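Local coordinates for protein xyloglucan-specific endo-beta-1,4-glucanase BoGH9A (Bacteroides ovatus, PDB 6DHT) that cleaves internal beta-1,4 linkages in the backbone of xyloglucan, releasing xyloglucan oligosaccharides, at residues Y167-Y172 and E548-W553; C439-C444 and G512-G517; Y484-G489 and E507-G512; H495-L500 and D542-N547. All coordinates share one frame; numbering follows the deposited sequence.

Interaction 1 (Y167-Y172 and E548-W553); sequences YDAGDY and EVAINW. With IMD (imidazole), chain B.
The backbones of 167-170 and 548-551 run in nearly opposite directions, 161° apart, and close to 3.8 Å between the CA atoms of A169 and A550. I551 N donates to D168 O at 2.8 Å, nearly straight and nearly along the C=O axis. A550 is the N-cap residue of helix 551-567, which starts here. I551 has CG1 between its backbone N and carbonyl carbon (chi1 59°). Its CD1 tip thereby comes to 3.4 Å from D168 OD1, the two side chains crossing at about a right angle. The D168 carboxylate is itself hydrogen-bonded to Y333 and N178. At the other end of the contact, the E548 chain bends at chi2 (72°) and swings its carboxylate in beside G170. G170 N makes a weak hydrogen bond of 3.3 Å to E548 OE2. A beta carbon at G170 would collide with E548 OE1. E548 OE2 also accepts from N1 of a bound imidazole at 2.7 Å. A water donates to both E548 OE2 and D171 OD1, 2.7 and 2.8 Å away. The imidazole, probably from the crystallisation liquor, sets its C5 over one face of the W553 ring, toward the rim. D168 to D171 form the DAGD motif of glycoside hydrolase family 9. D171 is the predicted nucleophile and E548 the predicted proton donor, so the bridging water lies between the acidic groups of the probable active site.

Interaction 2 (C439-C444 and G512-G517); sequences CLAEKC and GFLVGG
L440 leans from the first turn of helix 439-458 onto the loop at L514 to G517. Its CB lies 3.6 Å from G516 O and packs more loosely on L514 CD1. CG is anti to the carbonyl carbon (chi1 -64°) and comes within 3.4 Å of G516 O. CD1 goes furthest, resting 3.6 Å from G517 CA and 3.7 Å from V515 O. The same methyl also packs on the Y484 ring. G517 has no side chain, and a beta carbon there would strike L440 CG. Next along the helix, A441 CB meets L514 CD2 at 3.9 Å. An alanine in place of L440 would probably open a gap beside G517 and leave the Y484 ring without the methyl packed on it. The backbone adds one polar link: L440 N donates to G516 O at 3.1 Å, almost straight (169°). C439 O accepts from K443 N and C444 N, the second marking a wider pi-type turn. The contact is thus buried and mostly apolar, the leucine lying largely against loop backbone. Its one backbone hydrogen bond gives an N-H at the start of the helix an acceptor and ties the helix to the loop whose G516 N meets O of E548, the predicted proton donor.

Interaction 3 (Y484-G489 and E507-G512); sequences YVTGLG and EDPIPG
T486 makes two hydrogen bonds to the 507-512 segment. Its OG1 donates to I510 O at 2.8 Å, in the carbonyl plane and on a lone pair. G512 N donates to T486 O at 2.9 Å. That bond is nearly straight at 175°, but the donor stands above the carbonyl plane. T486 OG1 lies between its own backbone N and carbonyl carbon (chi1 61°), which turns the hydroxyl onto the facing chain. The same oxygen accepts from F513 N, so two backbone groups grip it. Packing surrounds these bonds. T486 CB lies 4.1 Å from P509 CG, and V485 CG1 rests 3.8 Å from G512 C. G487 CA meets P511 CB at 4.1 Å. V485 to L488 form a type II beta turn, with G487 at its third position. Its positive phi (81°) favours glycine, and a beta carbon would also run into P511 CB. G512 likewise has backbone angles at which a side chain would jam against P511 O. The contact lies near the bound magnesium ion: S501, one of its ligands, accepts from I510 N through OG. Two loops are joined here, one on each side of helix 499-503 in the chain. I510 packs on L500 of that helix and on Y117 of helix 105-117, while V485 and L488 touch L107 of helix 105-117.

Interaction 4 (H495-L500 and D542-N547); sequences HPHHRL and DSYASN. With EDO (1,2-ethanediol), chain F.
H497 and Y544 both hold CG anti to the backbone N, with chi1 of 177° and -166°. These torsions set the imidazole against Y544 CA and CB, the rings meeting obliquely at one corner. Y544 CA lies over the centre of the imidazole, 3.8 Å above its plane, and CB makes a CH-pi contact with it. The aromatic planes are 42° apart, with H497 CE1 3.3 Å from Y544 CD1. H497, a predicted active-site residue, is hydrogen-bonded through ND1 to OE1 of E548, the predicted proton donor. Its backbone N donates to N547 O at 2.8 Å. N547 ND2 makes a weak hydrogen bond to H495 O (2.9 Å) and another to D539, while OD1 is hydrogen-bonded to Y537. R499 NH1 and NH2 donate to O2 and O1 of a 1,2-ethanediol, probably from the crystallisation liquor; NH1 also bonds G170 O, and NE E246 O. The diol's O2 lies at the H497 ring edge and its C1 over a Y544 face. An alanine in place of H497 would probably leave E548 OE1 without this hydrogen-bond mate and open a gap beside Y544 CA and CB. H498 N-caps helix 499-503; the weakly bonded helix about 544-547, whose Y544 O accepts from W437 NE1, precedes helix 551-567.

Overall arrangement
All four contacts lie in the catalytic domain and meet around the 507-553 part of the chain. Interactions 1 and 2 are wholly buried. Interaction 3 reaches the surface at its turn, and interaction 4 is only partly buried. Chemistry follows place: carboxylates and a water in interaction 1, aliphatic packing in interaction 2, hydroxyl and backbone hydrogen bonds flanked by proline packing in interaction 3, aromatic rings and a guanidinium in interaction 4. Interactions 1 and 4 share the predicted active site, joined by hydrogen bonds between E548 and H497 and between G170 and R499. Interactions 2 and 3 share G512 and continue through V515 to Y484. Interaction 2 backs interaction 1 through a probable hydrogen bond from G516 N to E548 O.

Interaction 1 (Y167-Y172 and E548-W553)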
loop_
_atom_site.group_PDB
_atom_site.type_symbol
_atom_site.label_atom_id
_atom_site.label_comp_id
_atom_site.label_asym_id
_atom_site.label_seq_id
_atom_site.Cartn_x
_atom_site.Cartn_y
_atom_site.Cartn_z
ATOM N N TYR A 167 -2.356 14.155 -2.012
ATOM C CA TYR A 167 -2.593 13.846 -3.405
ATOM C C TYR A 167 -2.704 12.324 -3.534
ATOM O O TYR A 167 -1.917 11.579 -2.944
ATOM C CB TYR A 167 -1.455 14.324 -4.278
ATOM C CG TYR A 167 -1.209 15.808 -4.293
ATOM C CD1 TYR A 167 -2.229 16.703 -4.561
ATOM C CD2 TYR A 167 0.072 16.314 -4.058
ATOM C CE1 TYR A 167 -1.981 18.059 -4.589
ATOM C CE2 TYR A 167 0.315 17.669 -4.069
ATOM C CZ TYR A 167 -0.718 18.529 -4.347
ATOM O OH TYR A 167 -0.490 19.888 -4.356
ATOM N N ASP A 168 -3.655 11.841 -4.321
ATOM C CA ASP A 168 -3.888 10.409 -4.427
ATOM C C ASP A 168 -2.730 9.633 -5.039
ATOM O O ASP A 168 -2.454 8.491 -4.637
ATOM C CB ASP A 168 -5.116 10.144 -5.281
ATOM C CG ASP A 168 -5.665 8.751 -5.104
ATOM O OD1 ASP A 168 -5.919 8.344 -3.945
ATOM O OD2 ASP A 168 -5.885 8.073 -6.118
ATOM N N ALA A 169 -2.088 10.182 -6.073
ATOM C CA ALA A 169 -1.302 9.341 -6.942
ATOM C C ALA A 169 -0.479 10.203 -7.880
ATOM O O ALA A 169 0.112 11.193 -7.452
ATOM C CB ALA A 169 -2.256 8.429 -7.721
ATOM N N GLY A 170 -0.436 9.833 -9.159
ATOM C CA GLY A 170 0.217 10.670 -10.140
ATOM C C GLY A 170 -0.558 11.933 -10.453
ATOM O O GLY A 170 -0.002 12.828 -11.125
ATOM N N ASP A 171 -1.811 12.005 -10.011
ATOM C CA ASP A 171 -2.691 13.186 -10.126
ATOM C C ASP A 171 -2.823 13.909 -8.783
ATOM O O ASP A 171 -2.332 13.423 -7.739
ATOM C CB ASP A 171 -4.080 12.796 -10.648
ATOM C CG ASP A 171 -4.861 11.946 -9.686
ATOM O OD1 ASP A 171 -4.340 10.845 -9.349
ATOM O OD2 ASP A 171 -5.987 12.366 -9.332
ATOM N N TYR A 172 -3.532 15.038 -8.777
ATOM C CA TYR A 172 -3.567 15.941 -7.632
ATOM C C TYR A 172 -4.922 15.992 -6.915
ATOM O O TYR A 172 -5.158 16.866 -6.102
ATOM C CB TYR A 172 -3.189 17.354 -8.102
ATOM C CG TYR A 172 -1.763 17.570 -8.562
ATOM C CD1 TYR A 172 -0.666 17.097 -7.831
ATOM C CD2 TYR A 172 -1.495 18.291 -9.730
ATOM C CE1 TYR A 172 0.627 17.345 -8.244
ATOM C CE2 TYR A 172 -0.222 18.533 -10.145
ATOM C CZ TYR A 172 0.869 18.055 -9.427
ATOM O OH TYR A 172 2.175 18.274 -9.795
ATOM N N GLU A 548 2.847 4.220 -12.938
ATOM C CA GLU A 548 2.079 5.092 -12.054
ATOM C C GLU A 548 2.457 4.830 -10.579
ATOM O O GLU A 548 2.990 3.773 -10.251
ATOM C CB GLU A 548 0.577 4.835 -12.293
ATOM C CG GLU A 548 -0.436 5.343 -11.283
ATOM C CD GLU A 548 -0.665 6.827 -11.258
ATOM O OE1 GLU A 548 0.239 7.615 -11.618
ATOM O OE2 GLU A 548 -1.742 7.205 -10.743
ATOM N N VAL A 549 2.251 5.841 -9.747
ATOM C CA VAL A 549 2.435 5.683 -8.296
ATOM C C VAL A 549 1.123 6.064 -7.633
ATOM O O VAL A 549 0.302 6.772 -8.197
ATOM C CB VAL A 549 3.599 6.570 -7.772
ATOM C CG1 VAL A 549 4.908 6.182 -8.454
ATOM C CG2 VAL A 549 3.287 8.072 -7.962
ATOM N N ALA A 550 0.875 5.568 -6.427
ATOM C CA ALA A 550 -0.401 5.804 -5.759
ATOM C C ALA A 550 -0.351 5.514 -4.272
ATOM O O ALA A 550 0.367 4.600 -3.843
ATOM C CB ALA A 550 -1.476 4.950 -6.379
ATOM N N ILE A 551 -1.138 6.237 -3.493
ATOM C CA ILE A 551 -1.148 6.013 -2.045
ATOM C C ILE A 551 -1.572 4.596 -1.666
ATOM O O ILE A 551 -1.072 4.064 -0.652
ATOM C CB ILE A 551 -1.974 7.061 -1.285
ATOM C CG1 ILE A 551 -3.434 7.073 -1.744
ATOM C CG2 ILE A 551 -1.311 8.425 -1.354
ATOM C CD1 ILE A 551 -4.375 7.951 -0.923
ATOM N N ASN A 552 -2.479 3.975 -2.410
ATOM C CA ASN A 552 -2.908 2.620 -2.062
ATOM C C ASN A 552 -1.850 1.606 -2.384
ATOM O O ASN A 552 -1.788 0.564 -1.761
ATOM C CB ASN A 552 -4.249 2.255 -2.695
ATOM C CG ASN A 552 -4.281 2.468 -4.195
ATOM O OD1 ASN A 552 -3.895 3.533 -4.716
ATOM N ND2 ASN A 552 -4.749 1.458 -4.904
ATOM N N TRP A 553 -1.008 1.908 -3.367
ATOM C CA TRP A 553 0.100 1.037 -3.720
ATOM C C TRP A 553 1.214 1.200 -2.689
ATOM O O TRP A 553 1.791 0.212 -2.239
ATOM C CB TRP A 553 0.584 1.342 -5.150
ATOM C CG TRP A 553 -0.467 1.043 -6.171
ATOM C CD1 TRP A 553 -1.639 0.418 -5.959
ATOM C CD2 TRP A 553 -0.433 1.362 -7.574
ATOM N NE1 TRP A 553 -2.339 0.321 -7.118
ATOM C CE2 TRP A 553 -1.631 0.906 -8.127
ATOM C CE3 TRP A 553 0.494 1.992 -8.401
ATOM C CZ2 TRP A 553 -1.937 1.036 -9.484
ATOM C CZ3 TRP A 553 0.192 2.129 -9.751
ATOM C CH2 TRP A 553 -1.013 1.657 -10.272
HETATM N N1 IMD B . -3.378 5.508 -9.467
HETATM C C2 IMD B . -4.483 5.888 -8.787
HETATM N N3 IMD B . -4.951 4.803 -8.123
HETATM C C4 IMD B . -4.154 3.748 -8.401
HETATM C C5 IMD B . -3.156 4.195 -9.253
HETATM O O HOH W 1 -3.251 9.340 -11.391
#

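Interaction 2 (C439-C444 and G512-G517)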
loop_
_atom_site.group_PDB
_atom_site.type_symbol
_atom_site.label_atom_id
_atom_site.label_comp_id
_atom_site.label_asym_id
_atom_site.label_seq_id
_atom_site.Cartn_x
_atom_site.Cartn_y
_atom_site.Cartn_z
ATOM N N CYS A 439 -0.319 -4.256 -10.299
ATOM C CA CYS A 439 -0.189 -5.616 -9.773
ATOM C C CYS A 439 0.873 -5.784 -8.702
ATOM O O CYS A 439 0.758 -6.662 -7.861
ATOM C CB CYS A 439 0.102 -6.611 -10.892
ATOM S SG CYS A 439 1.623 -6.291 -11.849
ATOM N N LEU A 440 1.925 -4.982 -8.718
ATOM C CA LEU A 440 3.003 -5.211 -7.753
ATOM C C LEU A 440 2.508 -4.935 -6.347
ATOM O O LEU A 440 2.933 -5.609 -5.411
ATOM C CB LEU A 440 4.227 -4.371 -8.050
ATOM C CG LEU A 440 4.904 -4.714 -9.386
ATOM C CD1 LEU A 440 6.117 -3.814 -9.547
ATOM C CD2 LEU A 440 5.326 -6.160 -9.508
ATOM N N ALA A 441 1.605 -3.969 -6.208
ATOM C CA ALA A 441 0.996 -3.701 -4.903
ATOM C C ALA A 441 -0.211 -4.606 -4.686
ATOM O O ALA A 441 -0.319 -5.272 -3.639
ATOM C CB ALA A 441 0.580 -2.257 -4.795
ATOM N N GLU A 442 -1.147 -4.585 -5.629
ATOM C CA GLU A 442 -2.448 -5.242 -5.465
ATOM C C GLU A 442 -2.352 -6.730 -5.300
ATOM O O GLU A 442 -3.151 -7.328 -4.566
ATOM C CB GLU A 442 -3.364 -4.989 -6.661
ATOM C CG GLU A 442 -4.838 -5.375 -6.385
ATOM C CD GLU A 442 -5.800 -5.179 -7.578
ATOM O OE1 GLU A 442 -5.866 -4.077 -8.154
ATOM O OE2 GLU A 442 -6.524 -6.138 -7.927
ATOM N N LYS A 443 -1.411 -7.348 -6.002
ATOM C CA LYS A 443 -1.241 -8.774 -5.901
ATOM C C LYS A 443 0.042 -9.143 -5.188
ATOM O O LYS A 443 0.002 -9.838 -4.185
ATOM C CB LYS A 443 -1.347 -9.464 -7.246
ATOM C CG LYS A 443 -1.448 -10.959 -7.094
ATOM C CD LYS A 443 -1.995 -11.623 -8.308
ATOM C CE LYS A 443 -2.314 -13.063 -7.991
ATOM N NZ LYS A 443 -2.679 -13.814 -9.211
ATOM N N CYS A 444 1.203 -8.711 -5.661
ATOM C CA CYS A 444 2.439 -9.189 -5.040
ATOM C C CYS A 444 2.558 -8.776 -3.557
ATOM O O CYS A 444 2.734 -9.610 -2.676
ATOM C CB CYS A 444 3.648 -8.729 -5.852
ATOM S SG CYS A 444 5.205 -9.441 -5.336
ATOM N N GLY A 512 10.768 6.488 -2.575
ATOM C CA GLY A 512 9.894 5.677 -1.739
ATOM C C GLY A 512 8.622 5.165 -2.382
ATOM O O GLY A 512 7.839 4.505 -1.692
ATOM N N PHE A 513 8.392 5.442 -3.668
ATOM C CA PHE A 513 7.161 5.039 -4.335
ATOM C C PHE A 513 7.278 3.731 -5.082
ATOM O O PHE A 513 8.168 3.568 -5.895
ATOM C CB PHE A 513 6.726 6.116 -5.331
ATOM C CG PHE A 513 6.261 7.391 -4.680
ATOM C CD1 PHE A 513 7.153 8.370 -4.316
ATOM C CD2 PHE A 513 4.918 7.611 -4.441
ATOM C CE1 PHE A 513 6.690 9.560 -3.682
ATOM C CE2 PHE A 513 4.448 8.790 -3.832
ATOM C CZ PHE A 513 5.341 9.765 -3.473
ATOM N N LEU A 514 6.345 2.814 -4.828
ATOM C CA LEU A 514 6.202 1.579 -5.574
ATOM C C LEU A 514 5.454 1.866 -6.869
ATOM O O LEU A 514 4.300 2.323 -6.838
ATOM C CB LEU A 514 5.396 0.565 -4.759
ATOM C CG LEU A 514 5.158 -0.787 -5.448
ATOM C CD1 LEU A 514 6.431 -1.474 -5.869
ATOM C CD2 LEU A 514 4.391 -1.676 -4.480
ATOM N N VAL A 515 6.082 1.605 -7.997
ATOM C CA VAL A 515 5.364 1.806 -9.250
ATOM C C VAL A 515 4.442 0.618 -9.534
ATOM O O VAL A 515 4.624 -0.470 -8.999
ATOM C CB VAL A 515 6.331 2.077 -10.456
ATOM C CG1 VAL A 515 7.168 3.307 -10.178
ATOM C CG2 VAL A 515 7.221 0.880 -10.734
ATOM N N GLY A 516 3.440 0.810 -10.385
ATOM C CA GLY A 516 2.419 -0.206 -10.594
ATOM C C GLY A 516 2.947 -1.541 -11.096
ATOM O O GLY A 516 2.506 -2.604 -10.667
ATOM N N GLY A 517 3.873 -1.493 -12.052
ATOM C CA GLY A 517 4.574 -2.665 -12.543
ATOM C C GLY A 517 4.058 -3.177 -13.861
ATOM O O GLY A 517 3.152 -2.586 -14.458
#

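Interaction 3 (Y484-G489 and E507-G512)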
loop_
_atom_site.group_PDB
_atom_site.type_symbol
_atom_site.label_atom_id
_atom_site.label_comp_id
_atom_site.label_asym_id
_atom_site.label_seq_id
_atom_site.Cartn_x
_atom_site.Cartn_y
_atom_site.Cartn_z
ATOM N N TYR A 484 11.492 -2.036 -8.055
ATOM C CA TYR A 484 10.363 -1.224 -8.504
ATOM C C TYR A 484 9.934 -0.109 -7.540
ATOM O O TYR A 484 8.814 0.358 -7.591
ATOM C CB TYR A 484 9.158 -2.123 -8.816
ATOM C CG TYR A 484 9.270 -3.021 -10.041
ATOM C CD1 TYR A 484 9.125 -2.487 -11.315
ATOM C CD2 TYR A 484 9.418 -4.379 -9.914
ATOM C CE1 TYR A 484 9.148 -3.298 -12.418
ATOM C CE2 TYR A 484 9.454 -5.221 -11.022
ATOM C CZ TYR A 484 9.324 -4.659 -12.274
ATOM O OH TYR A 484 9.345 -5.482 -13.397
ATOM N N VAL A 485 10.853 0.336 -6.698
ATOM C CA VAL A 485 10.582 1.391 -5.733
ATOM C C VAL A 485 11.551 2.535 -6.012
ATOM O O VAL A 485 12.772 2.335 -6.020
ATOM C CB VAL A 485 10.806 0.910 -4.294
ATOM C CG1 VAL A 485 10.464 2.033 -3.325
ATOM C CG2 VAL A 485 9.921 -0.292 -3.979
ATOM N N THR A 486 11.029 3.730 -6.215
ATOM C CA THR A 486 11.879 4.875 -6.538
ATOM C C THR A 486 12.891 5.156 -5.440
ATOM O O THR A 486 12.589 5.054 -4.247
ATOM C CB THR A 486 11.067 6.161 -6.819
ATOM O OG1 THR A 486 10.306 6.519 -5.670
ATOM C CG2 THR A 486 10.103 5.980 -7.974
ATOM N N GLY A 487 14.111 5.497 -5.836
ATOM C CA GLY A 487 15.116 5.925 -4.884
ATOM C C GLY A 487 15.848 4.826 -4.144
ATOM O O GLY A 487 16.720 5.125 -3.329
ATOM N N LEU A 488 15.518 3.570 -4.402
ATOM C CA LEU A 488 16.158 2.465 -3.687
ATOM C C LEU A 488 16.713 1.419 -4.641
ATOM O O LEU A 488 16.350 1.391 -5.802
ATOM C CB LEU A 488 15.165 1.820 -2.750
ATOM C CG LEU A 488 14.755 2.732 -1.588
ATOM C CD1 LEU A 488 13.622 2.085 -0.910
ATOM C CD2 LEU A 488 15.893 2.976 -0.601
ATOM N N GLY A 489 17.609 0.566 -4.150
ATOM C CA GLY A 489 18.191 -0.480 -4.981
ATOM C C GLY A 489 19.209 0.048 -5.956
ATOM O O GLY A 489 19.673 1.178 -5.845
ATOM N N GLU A 507 16.164 15.976 -11.177
ATOM C CA GLU A 507 16.301 14.806 -12.034
ATOM C C GLU A 507 15.813 13.544 -11.305
ATOM O O GLU A 507 14.973 12.808 -11.814
ATOM C CB GLU A 507 17.756 14.638 -12.491
ATOM C CG GLU A 507 18.007 13.374 -13.309
ATOM C CD GLU A 507 19.426 13.271 -13.844
ATOM O OE1 GLU A 507 20.144 14.292 -13.855
ATOM O OE2 GLU A 507 19.822 12.159 -14.252
ATOM N N ASP A 508 16.334 13.287 -10.118
ATOM C CA ASP A 508 15.935 12.078 -9.418
ATOM C C ASP A 508 14.481 12.197 -8.971
ATOM O O ASP A 508 14.037 13.250 -8.508
ATOM C CB ASP A 508 16.828 11.845 -8.210
ATOM C CG ASP A 508 18.199 11.361 -8.588
ATOM O OD1 ASP A 508 18.369 10.842 -9.717
ATOM O OD2 ASP A 508 19.097 11.503 -7.743
ATOM N N PRO A 509 13.718 11.100 -9.116
ATOM C CA PRO A 509 12.333 11.139 -8.642
ATOM C C PRO A 509 12.230 11.220 -7.114
ATOM O O PRO A 509 13.173 10.876 -6.395
ATOM C CB PRO A 509 11.778 9.796 -9.112
ATOM C CG PRO A 509 12.949 8.897 -9.139
ATOM C CD PRO A 509 14.079 9.769 -9.638
ATOM N N ILE A 510 11.073 11.655 -6.624
ATOM C CA ILE A 510 10.816 11.632 -5.187
ATOM C C ILE A 510 10.923 10.160 -4.771
ATOM O O ILE A 510 10.354 9.269 -5.419
ATOM C CB ILE A 510 9.453 12.240 -4.848
ATOM C CG1 ILE A 510 9.423 13.708 -5.317
ATOM C CG2 ILE A 510 9.191 12.146 -3.323
ATOM C CD1 ILE A 510 8.088 14.409 -5.165
ATOM N N PRO A 511 11.660 9.877 -3.685
ATOM C CA PRO A 511 11.919 8.478 -3.324
ATOM C C PRO A 511 10.773 7.821 -2.539
ATOM O O PRO A 511 9.933 8.486 -1.952
ATOM C CB PRO A 511 13.162 8.573 -2.416
ATOM C CG PRO A 511 13.023 9.907 -1.769
ATOM C CD PRO A 511 12.440 10.815 -2.860
ATOM N N GLY A 512 10.768 6.488 -2.575
ATOM C CA GLY A 512 9.894 5.677 -1.739
ATOM C C GLY A 512 8.622 5.165 -2.382
ATOM O O GLY A 512 7.839 4.505 -1.692
#

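Interaction 4 (H495-L500 and D542-N547)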
loop_
_atom_site.group_PDB
_atom_site.type_symbol
_atom_site.label_atom_id
_atom_site.label_comp_id
_atom_site.label_asym_id
_atom_site.label_seq_id
_atom_site.Cartn_x
_atom_site.Cartn_y
_atom_site.Cartn_z
ATOM N N HIS A 495 11.796 7.564 -13.926
ATOM C CA HIS A 495 10.822 8.343 -14.708
ATOM C C HIS A 495 9.371 8.013 -14.384
ATOM O O HIS A 495 8.569 7.770 -15.265
ATOM C CB HIS A 495 11.098 8.114 -16.206
ATOM C CG HIS A 495 12.472 8.533 -16.606
ATOM N ND1 HIS A 495 12.834 9.861 -16.714
ATOM C CD2 HIS A 495 13.592 7.814 -16.826
ATOM C CE1 HIS A 495 14.117 9.932 -17.022
ATOM N NE2 HIS A 495 14.598 8.706 -17.120
ATOM N N PRO A 496 9.018 7.976 -13.093
ATOM C CA PRO A 496 7.646 7.599 -12.769
ATOM C C PRO A 496 6.588 8.524 -13.341
ATOM O O PRO A 496 6.819 9.718 -13.522
ATOM C CB PRO A 496 7.624 7.647 -11.223
ATOM C CG PRO A 496 8.710 8.630 -10.895
ATOM C CD PRO A 496 9.783 8.375 -11.902
ATOM N N HIS A 497 5.413 7.963 -13.581
ATOM C CA HIS A 497 4.248 8.710 -13.961
ATOM C C HIS A 497 3.711 9.345 -12.701
ATOM O O HIS A 497 2.850 8.783 -12.010
ATOM C CB HIS A 497 3.230 7.770 -14.615
ATOM C CG HIS A 497 1.936 8.425 -14.994
ATOM N ND1 HIS A 497 0.884 8.569 -14.119
ATOM C CD2 HIS A 497 1.513 8.959 -16.169
ATOM C CE1 HIS A 497 -0.114 9.194 -14.720
ATOM N NE2 HIS A 497 0.243 9.431 -15.974
ATOM N N HIS A 498 4.245 10.522 -12.397
ATOM C CA HIS A 498 4.009 11.181 -11.108
ATOM C C HIS A 498 4.151 12.663 -11.365
ATOM O O HIS A 498 5.257 13.145 -11.607
ATOM C CB HIS A 498 5.095 10.718 -10.122
ATOM C CG HIS A 498 4.898 11.174 -8.712
ATOM N ND1 HIS A 498 5.957 11.347 -7.837
ATOM C CD2 HIS A 498 3.777 11.413 -7.995
ATOM C CE1 HIS A 498 5.485 11.696 -6.651
ATOM N NE2 HIS A 498 4.167 11.747 -6.720
ATOM N N ARG A 499 3.051 13.390 -11.316
ATOM C CA ARG A 499 3.129 14.808 -11.657
ATOM C C ARG A 499 4.085 15.567 -10.737
ATOM O O ARG A 499 4.780 16.472 -11.192
ATOM C CB ARG A 499 1.760 15.469 -11.678
ATOM C CG ARG A 499 0.913 15.132 -12.918
ATOM C CD ARG A 499 -0.504 15.633 -12.766
ATOM N NE ARG A 499 -1.327 15.393 -13.958
ATOM C CZ ARG A 499 -1.820 14.216 -14.300
ATOM N NH1 ARG A 499 -1.549 13.139 -13.559
ATOM N NH2 ARG A 499 -2.583 14.096 -15.375
ATOM N N LEU A 500 4.186 15.191 -9.458
ATOM C CA LEU A 500 5.154 15.888 -8.609
ATOM C C LEU A 500 6.600 15.707 -9.064
ATOM O O LEU A 500 7.344 16.678 -9.191
ATOM C CB LEU A 500 5.039 15.435 -7.155
ATOM C CG LEU A 500 3.839 15.928 -6.352
ATOM C CD1 LEU A 500 3.867 15.303 -4.941
ATOM C CD2 LEU A 500 3.763 17.423 -6.220
ATOM N N ASP A 542 5.150 8.936 -19.203
ATOM C CA ASP A 542 3.837 8.807 -19.818
ATOM C C ASP A 542 3.173 7.462 -19.568
ATOM O O ASP A 542 2.038 7.251 -19.964
ATOM C CB ASP A 542 3.894 9.065 -21.343
ATOM C CG ASP A 542 4.837 8.121 -22.076
ATOM O OD1 ASP A 542 5.712 7.492 -21.438
ATOM O OD2 ASP A 542 4.758 8.027 -23.341
ATOM N N SER A 543 3.869 6.548 -18.892
ATOM C CA SER A 543 3.303 5.214 -18.687
ATOM C C SER A 543 2.383 5.133 -17.466
ATOM O O SER A 543 2.796 4.644 -16.414
ATOM C CB SER A 543 4.382 4.156 -18.559
ATOM O OG SER A 543 3.782 2.866 -18.521
ATOM N N TYR A 544 1.152 5.640 -17.579
ATOM C CA TYR A 544 0.097 5.377 -16.602
ATOM C C TYR A 544 -0.080 3.874 -16.460
ATOM O O TYR A 544 -0.369 3.380 -15.358
ATOM C CB TYR A 544 -1.211 6.002 -17.090
ATOM C CG TYR A 544 -2.352 6.144 -16.116
ATOM C CD1 TYR A 544 -2.169 6.588 -14.805
ATOM C CD2 TYR A 544 -3.654 5.953 -16.544
ATOM C CE1 TYR A 544 -3.246 6.770 -13.945
ATOM C CE2 TYR A 544 -4.733 6.138 -15.687
ATOM C CZ TYR A 544 -4.521 6.548 -14.391
ATOM O OH TYR A 544 -5.595 6.734 -13.540
ATOM N N ALA A 545 0.115 3.121 -17.536
ATOM C CA ALA A 545 -0.194 1.691 -17.544
ATOM C C ALA A 545 0.742 0.884 -16.648
ATOM O O ALA A 545 0.327 -0.114 -16.037
ATOM C CB ALA A 545 -0.125 1.145 -18.990
ATOM N N SER A 546 1.998 1.296 -16.584
ATOM C CA SER A 546 3.019 0.480 -15.894
ATOM C C SER A 546 3.876 1.210 -14.866
ATOM O O SER A 546 4.568 0.536 -14.065
ATOM C CB SER A 546 3.957 -0.218 -16.909
ATOM O OG SER A 546 4.975 0.652 -17.427
ATOM N N ASN A 547 3.860 2.537 -14.877
ATOM C CA ASN A 547 4.815 3.315 -14.073
ATOM C C ASN A 547 4.142 4.383 -13.195
ATOM O O ASN A 547 4.783 5.335 -12.785
ATOM C CB ASN A 547 5.879 3.960 -14.996
ATOM C CG ASN A 547 7.244 4.009 -14.369
ATOM O OD1 ASN A 547 7.605 3.150 -13.545
ATOM N ND2 ASN A 547 8.074 4.952 -14.822
HETATM C C1 EDO F . -3.992 10.433 -15.898
HETATM O O1 EDO F . -3.409 11.631 -16.452
HETATM C C2 EDO F . -4.151 10.516 -14.378
HETATM O O2 EDO F . -2.852 10.594 -13.785
#